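Local atomic coordinates of CrtC domain-containing protein (Fusarium vanettenii 77-13-4, PDB entry 7A0Q), a protein that probably catalyses the hydration of the isoflavonoid phytoalexin kievitone, as a fungal lyase related to the CrtC family. Residues 233-238 with 262-267; 248-253 with 289-294. All coordinates share one frame; numbering follows the deposited sequence.

Both contacts belong to the eight-stranded antiparallel barrel of the lipocalin-like domain, and each one reaches across a strand to the next but one. Interaction 1 joins strand 232-240 to strand 259-275 past strand 245-253; interaction 2 joins strand 245-253 to the end of strand 282-291 past strand 259-275. Their centres lie about 6 Å apart, and probable backbone hydrogen bonds stitch them together: L262 O to A250 N, 2.8 Å, and P263 O to S292 N, also 2.8 Å. The glycan sugar touches I237 and F266 in interaction 1, whereas in interaction 2 the side chain of A250 is about 13 Å from a bound sugar.

Interaction 1: residues 233-238 with 262-267; sequences ISAWIF and LPLEFT. With NAG (2-acetamido-2-deoxy-beta-D-glucopyranose), chain C.
L264 O accepts a hydrogen bond from R248 NH1 of the intervening strand, while the L264 side chain points toward strand 232-240, to meet A235 and I237. This is interior packing of an antiparallel lipocalin-type barrel: segments 233-238 and 262-267 sit on strands separated by one neighbour, their axes 8.7 Å apart and crossing at -59°. The two methyls of L264 divide the work. CD2 meets A235 CB at 3.8 Å, and CD1 takes I237 CG1 at a similar spacing, the two side chains meeting at roughly a right angle. I237 then lies over one face of the F266 ring, toward its rim, with CB 4.2 Å above the plane. Its two branches flank the ring's attachment point: CG2 approaches CD2 of the ring, while CD1 reaches the ring's CD1. The I237 CD1 methyl is turned well off a staggered position (chi2 95°). The acetamido methyl of NAG closes the same corner; the sugar is held by hydrogen bonds to Y343 OH and T220 OG1, and its glycan is probably linked to N218. NAG C8 sits 3.6 Å from I237 CG2 and only 3.1 Å from I237 O.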
loop_
_atom_site.group_PDB
_atom_site.type_symbol
_atom_site.label_atom_id
_atom_site.label_comp_id
_atom_site.label_asym_id
_atom_site.label_seq_id
_atom_site.Cartn_x
_atom_site.Cartn_y
_atom_site.Cartn_z
ATOM N N ILE A 233 -0.141 -10.037 -4.506
ATOM C CA ILE A 233 -1.474 -9.741 -5.016
ATOM C C ILE A 233 -1.813 -8.283 -4.740
ATOM O O ILE A 233 -1.718 -7.823 -3.598
ATOM C CB ILE A 233 -2.533 -10.653 -4.384
ATOM C CG1 ILE A 233 -2.149 -12.111 -4.609
ATOM C CG2 ILE A 233 -3.924 -10.329 -4.959
ATOM C CD1 ILE A 233 -3.068 -13.081 -3.918
ATOM N N SER A 234 -2.268 -7.583 -5.779
ATOM C CA SER A 234 -2.740 -6.204 -5.677
ATOM C C SER A 234 -4.141 -6.175 -6.274
ATOM O O SER A 234 -4.300 -6.334 -7.484
ATOM C CB SER A 234 -1.789 -5.261 -6.420
ATOM O OG SER A 234 -2.263 -3.931 -6.474
ATOM N N ALA A 235 -5.165 -6.029 -5.426
ATOM C CA ALA A 235 -6.546 -6.260 -5.841
ATOM C C ALA A 235 -7.393 -5.023 -5.592
ATOM O O ALA A 235 -7.366 -4.458 -4.494
ATOM C CB ALA A 235 -7.149 -7.456 -5.089
ATOM N N TRP A 236 -8.195 -4.648 -6.590
ATOM C CA TRP A 236 -9.033 -3.455 -6.522
ATOM C C TRP A 236 -10.506 -3.817 -6.664
ATOM O O TRP A 236 -10.881 -4.593 -7.550
ATOM C CB TRP A 236 -8.690 -2.468 -7.642
ATOM C CG TRP A 236 -7.388 -1.724 -7.483
ATOM C CD1 TRP A 236 -6.174 -2.092 -7.974
ATOM C CD2 TRP A 236 -7.207 -0.459 -6.845
ATOM N NE1 TRP A 236 -5.222 -1.136 -7.651
ATOM C CE2 TRP A 236 -5.837 -0.123 -6.958
ATOM C CE3 TRP A 236 -8.067 0.418 -6.167
ATOM C CZ2 TRP A 236 -5.317 1.061 -6.436
ATOM C CZ3 TRP A 236 -7.550 1.592 -5.657
ATOM C CH2 TRP A 236 -6.186 1.904 -5.790
ATOM N N ILE A 237 -11.348 -3.186 -5.842
ATOM C CA ILE A 237 -12.806 -3.321 -5.954
ATOM C C ILE A 237 -13.418 -1.927 -5.856
ATOM O O ILE A 237 -13.176 -1.209 -4.882
ATOM C CB ILE A 237 -13.391 -4.238 -4.867
ATOM C CG1 ILE A 237 -12.652 -5.576 -4.824
ATOM C CG2 ILE A 237 -14.882 -4.459 -5.115
ATOM C CD1 ILE A 237 -11.540 -5.604 -3.788
ATOM N N PHE A 238 -14.211 -1.546 -6.859
ATOM C CA PHE A 238 -14.926 -0.268 -6.832
ATOM C C PHE A 238 -15.900 -0.239 -7.998
ATOM O O PHE A 238 -15.768 -0.998 -8.956
ATOM C CB PHE A 238 -13.984 0.950 -6.894
ATOM C CG PHE A 238 -13.045 0.944 -8.080
ATOM C CD1 PHE A 238 -13.454 1.441 -9.311
ATOM C CD2 PHE A 238 -11.744 0.455 -7.956
ATOM C CE1 PHE A 238 -12.606 1.447 -10.407
ATOM C CE2 PHE A 238 -10.880 0.450 -9.056
ATOM C CZ PHE A 238 -11.308 0.951 -10.281
ATOM N N LEU A 262 -6.983 -11.152 -13.072
ATOM C CA LEU A 262 -8.077 -12.091 -12.828
ATOM C C LEU A 262 -9.263 -11.389 -12.186
ATOM O O LEU A 262 -9.091 -10.599 -11.255
ATOM C CB LEU A 262 -7.622 -13.240 -11.907
ATOM C CG LEU A 262 -6.315 -13.943 -12.297
ATOM C CD1 LEU A 262 -5.918 -14.961 -11.233
ATOM C CD2 LEU A 262 -6.461 -14.618 -13.654
ATOM N N PRO A 263 -10.480 -11.658 -12.658
ATOM C CA PRO A 263 -11.667 -11.166 -11.949
ATOM C C PRO A 263 -11.776 -11.795 -10.570
ATOM O O PRO A 263 -11.279 -12.895 -10.323
ATOM C CB PRO A 263 -12.833 -11.612 -12.845
ATOM C CG PRO A 263 -12.230 -11.967 -14.164
ATOM C CD PRO A 263 -10.827 -12.437 -13.855
ATOM N N LEU A 264 -12.473 -11.101 -9.669
ATOM C CA LEU A 264 -12.727 -11.648 -8.339
ATOM C C LEU A 264 -14.136 -11.289 -7.876
ATOM O O LEU A 264 -14.769 -10.363 -8.385
ATOM C CB LEU A 264 -11.686 -11.171 -7.303
ATOM C CG LEU A 264 -11.611 -9.680 -6.962
ATOM C CD1 LEU A 264 -12.661 -9.234 -5.946
ATOM C CD2 LEU A 264 -10.212 -9.325 -6.457
ATOM N N GLU A 265 -14.617 -12.050 -6.900
ATOM C CA GLU A 265 -15.850 -11.745 -6.184
ATOM C C GLU A 265 -15.486 -11.256 -4.789
ATOM O O GLU A 265 -14.673 -11.884 -4.104
ATOM C CB GLU A 265 -16.760 -12.975 -6.105
ATOM C CG GLU A 265 -17.190 -13.494 -7.460
ATOM C CD GLU A 265 -18.030 -14.754 -7.362
ATOM O OE1 GLU A 265 -18.420 -15.123 -6.234
ATOM O OE2 GLU A 265 -18.296 -15.366 -8.417
ATOM N N PHE A 266 -16.103 -10.151 -4.370
ATOM C CA PHE A 266 -15.753 -9.440 -3.148
ATOM C C PHE A 266 -16.941 -9.458 -2.201
ATOM O O PHE A 266 -18.048 -9.087 -2.597
ATOM C CB PHE A 266 -15.355 -8.000 -3.492
ATOM C CG PHE A 266 -15.308 -7.052 -2.317
ATOM C CD1 PHE A 266 -14.183 -6.979 -1.503
ATOM C CD2 PHE A 266 -16.359 -6.170 -2.081
ATOM C CE1 PHE A 266 -14.130 -6.079 -0.448
ATOM C CE2 PHE A 266 -16.309 -5.269 -1.027
ATOM C CZ PHE A 266 -15.198 -5.217 -0.216
ATOM N N THR A 267 -16.715 -9.881 -0.961
ATOM C CA THR A 267 -17.774 -9.895 0.050
ATOM C C THR A 267 -17.277 -9.208 1.311
ATOM O O THR A 267 -16.423 -9.774 2.025
ATOM C CB THR A 267 -18.223 -11.316 0.373
ATOM O OG1 THR A 267 -18.721 -11.942 -0.814
ATOM C CG2 THR A 267 -19.348 -11.289 1.425
HETATM C C1 NAG C . -18.301 1.696 -1.443
HETATM C C2 NAG C . -18.120 0.238 -1.058
HETATM C C3 NAG C . -19.479 -0.461 -0.982
HETATM C C4 NAG C . -20.469 0.307 -0.116
HETATM C C5 NAG C . -20.510 1.785 -0.477
HETATM C C6 NAG C . -21.270 2.604 0.539
HETATM C C7 NAG C . -16.099 -1.011 -1.693
HETATM C C8 NAG C . -15.401 -1.736 -2.799
HETATM N N2 NAG C . -17.270 -0.458 -2.011
HETATM O O3 NAG C . -19.282 -1.769 -0.455
HETATM O O4 NAG C . -21.773 -0.208 -0.363
HETATM O O5 NAG C . -19.182 2.330 -0.511
HETATM O O6 NAG C . -20.692 2.461 1.831
HETATM O O7 NAG C . -15.614 -0.911 -0.571
#

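Interaction 2: residues 248-253 with 289-294; sequences RFATIR and LKISGF
The F294 ring takes the terminal methyl of I252 squarely over one face: I252 CD1 stands 3.6 Å from the ring centroid of F294, just 8° off the normal, a clear CH-pi contact. Y231 and H329 each meet the same ring in edge-to-face fashion, so three aromatic groups gather at this point of the lipocalin-like barrel. F294 gets there by way of a tight turn. Residues I291 to F294 form a type II beta turn, closed by F294 N to I291 O at 2.9 Å, with G293 at the position of positive phi (78°); it links strand 282-291 to strand 295-308. After the turn, the phenyl group swings back over strand 245-253, its CG anti to the backbone N (chi1 -174°). I252 comes to it from the opposite direction, and its extended outer arm carries CD1 to the middle of the ring, nearly equidistant from all six carbons. Strand 259-275 lies between the two partners in the barrel order and fills in beside them, with L262 touching both I291 and F294. The rest of the contact is aliphatic and looser. I252 CD1 also comes within 4.3 Å of I291 CG2, the short branch of that residue. The longer CG1 arm of I291 leaves its strand crosswise, bringing I291 CD1 to 4.1 Å from A250 CB.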
loop_
_atom_site.group_PDB
_atom_site.type_symbol
_atom_site.label_atom_id
_atom_site.label_comp_id
_atom_site.label_asym_id
_atom_site.label_seq_id
_atom_site.Cartn_x
_atom_site.Cartn_y
_atom_site.Cartn_z
ATOM N N ARG A 248 -13.610 -5.312 -10.229
ATOM C CA ARG A 248 -13.331 -6.266 -9.157
ATOM C C ARG A 248 -12.290 -7.241 -9.705
ATOM O O ARG A 248 -12.636 -8.194 -10.410
ATOM C CB ARG A 248 -14.608 -6.971 -8.693
ATOM C CG ARG A 248 -15.546 -7.415 -9.826
ATOM C CD ARG A 248 -16.831 -8.044 -9.287
ATOM N NE ARG A 248 -17.691 -8.523 -10.372
ATOM C CZ ARG A 248 -17.575 -9.709 -10.961
ATOM N NH1 ARG A 248 -16.631 -10.564 -10.589
ATOM N NH2 ARG A 248 -18.411 -10.045 -11.934
ATOM N N PHE A 249 -11.017 -6.976 -9.413
ATOM C CA PHE A 249 -9.988 -7.763 -10.079
ATOM C C PHE A 249 -8.702 -7.736 -9.265
ATOM O O PHE A 249 -8.478 -6.856 -8.430
ATOM C CB PHE A 249 -9.739 -7.272 -11.521
ATOM C CG PHE A 249 -8.802 -6.086 -11.627
ATOM C CD1 PHE A 249 -9.153 -4.843 -11.108
ATOM C CD2 PHE A 249 -7.565 -6.224 -12.247
ATOM C CE1 PHE A 249 -8.276 -3.747 -11.221
ATOM C CE2 PHE A 249 -6.699 -5.147 -12.365
ATOM C CZ PHE A 249 -7.048 -3.916 -11.850
ATOM N N ALA A 250 -7.871 -8.743 -9.512
ATOM C CA ALA A 250 -6.553 -8.841 -8.910
ATOM C C ALA A 250 -5.505 -8.865 -10.007
ATOM O O ALA A 250 -5.691 -9.518 -11.042
ATOM C CB ALA A 250 -6.435 -10.109 -8.041
ATOM N N THR A 251 -4.401 -8.146 -9.769
ATOM C CA THR A 251 -3.151 -8.368 -10.483
ATOM C C THR A 251 -2.252 -9.173 -9.556
ATOM O O THR A 251 -2.006 -8.771 -8.417
ATOM C CB THR A 251 -2.464 -7.061 -10.879
ATOM O OG1 THR A 251 -3.369 -6.230 -11.627
ATOM C CG2 THR A 251 -1.230 -7.368 -11.731
ATOM N N ILE A 252 -1.808 -10.324 -10.025
ATOM C CA ILE A 252 -0.982 -11.205 -9.217
ATOM C C ILE A 252 0.351 -11.367 -9.920
ATOM O O ILE A 252 0.402 -11.838 -11.060
ATOM C CB ILE A 252 -1.648 -12.570 -8.998
ATOM C CG1 ILE A 252 -3.033 -12.382 -8.369
ATOM C CG2 ILE A 252 -0.708 -13.459 -8.159
ATOM C CD1 ILE A 252 -3.776 -13.688 -8.093
ATOM N N ARG A 253 1.429 -10.968 -9.246
ATOM C CA ARG A 253 2.767 -11.239 -9.735
ATOM C C ARG A 253 3.227 -12.555 -9.131
ATOM O O ARG A 253 3.182 -12.723 -7.911
ATOM C CB ARG A 253 3.728 -10.111 -9.358
ATOM C CG ARG A 253 5.122 -10.278 -9.950
ATOM C CD ARG A 253 6.197 -9.936 -8.902
ATOM N NE ARG A 253 6.367 -11.007 -7.920
ATOM C CZ ARG A 253 7.184 -10.940 -6.867
ATOM N NH1 ARG A 253 7.906 -9.844 -6.626
ATOM N NH2 ARG A 253 7.281 -11.973 -6.040
ATOM N N LEU A 289 -12.652 -13.111 -0.515
ATOM C CA LEU A 289 -12.316 -12.903 -1.917
ATOM C C LEU A 289 -12.285 -14.250 -2.612
ATOM O O LEU A 289 -11.671 -15.195 -2.111
ATOM C CB LEU A 289 -10.956 -12.223 -2.089
ATOM C CG LEU A 289 -10.774 -10.829 -1.493
ATOM C CD1 LEU A 289 -9.292 -10.449 -1.483
ATOM C CD2 LEU A 289 -11.578 -9.793 -2.257
ATOM N N LYS A 290 -12.926 -14.329 -3.767
ATOM C CA LYS A 290 -12.849 -15.496 -4.638
ATOM C C LYS A 290 -12.187 -15.003 -5.917
ATOM O O LYS A 290 -12.816 -14.277 -6.687
ATOM C CB LYS A 290 -14.247 -16.048 -4.901
ATOM C CG LYS A 290 -14.341 -17.165 -5.903
ATOM C CD LYS A 290 -15.604 -17.984 -5.665
ATOM C CE LYS A 290 -15.505 -19.340 -6.329
ATOM N NZ LYS A 290 -14.153 -19.925 -6.125
ATOM N N ILE A 291 -10.918 -15.348 -6.135
ATOM C CA ILE A 291 -10.185 -14.885 -7.315
ATOM C C ILE A 291 -10.282 -15.958 -8.398
ATOM O O ILE A 291 -9.807 -17.086 -8.211
ATOM C CB ILE A 291 -8.723 -14.547 -6.977
ATOM C CG1 ILE A 291 -8.685 -13.508 -5.847
ATOM C CG2 ILE A 291 -8.012 -14.010 -8.231
ATOM C CD1 ILE A 291 -7.264 -13.144 -5.353
ATOM N N SER A 292 -10.886 -15.592 -9.534
ATOM C CA SER A 292 -11.301 -16.562 -10.546
ATOM C C SER A 292 -10.122 -17.381 -11.042
ATOM O O SER A 292 -9.132 -16.830 -11.538
ATOM C CB SER A 292 -11.967 -15.846 -11.722
ATOM O OG SER A 292 -12.521 -16.773 -12.653
ATOM N N GLY A 293 -10.242 -18.702 -10.919
ATOM C CA GLY A 293 -9.228 -19.612 -11.402
ATOM C C GLY A 293 -8.006 -19.730 -10.522
ATOM O O GLY A 293 -7.082 -20.478 -10.871
ATOM N N PHE A 294 -7.970 -19.028 -9.389
ATOM C CA PHE A 294 -6.763 -18.935 -8.574
ATOM C C PHE A 294 -6.976 -19.445 -7.156
ATOM O O PHE A 294 -6.251 -20.347 -6.724
ATOM C CB PHE A 294 -6.263 -17.481 -8.559
ATOM C CG PHE A 294 -4.943 -17.302 -7.861
ATOM C CD1 PHE A 294 -3.755 -17.628 -8.500
ATOM C CD2 PHE A 294 -4.884 -16.812 -6.564
ATOM C CE1 PHE A 294 -2.539 -17.472 -7.862
ATOM C CE2 PHE A 294 -3.667 -16.650 -5.922
ATOM C CZ PHE A 294 -2.490 -16.981 -6.572
#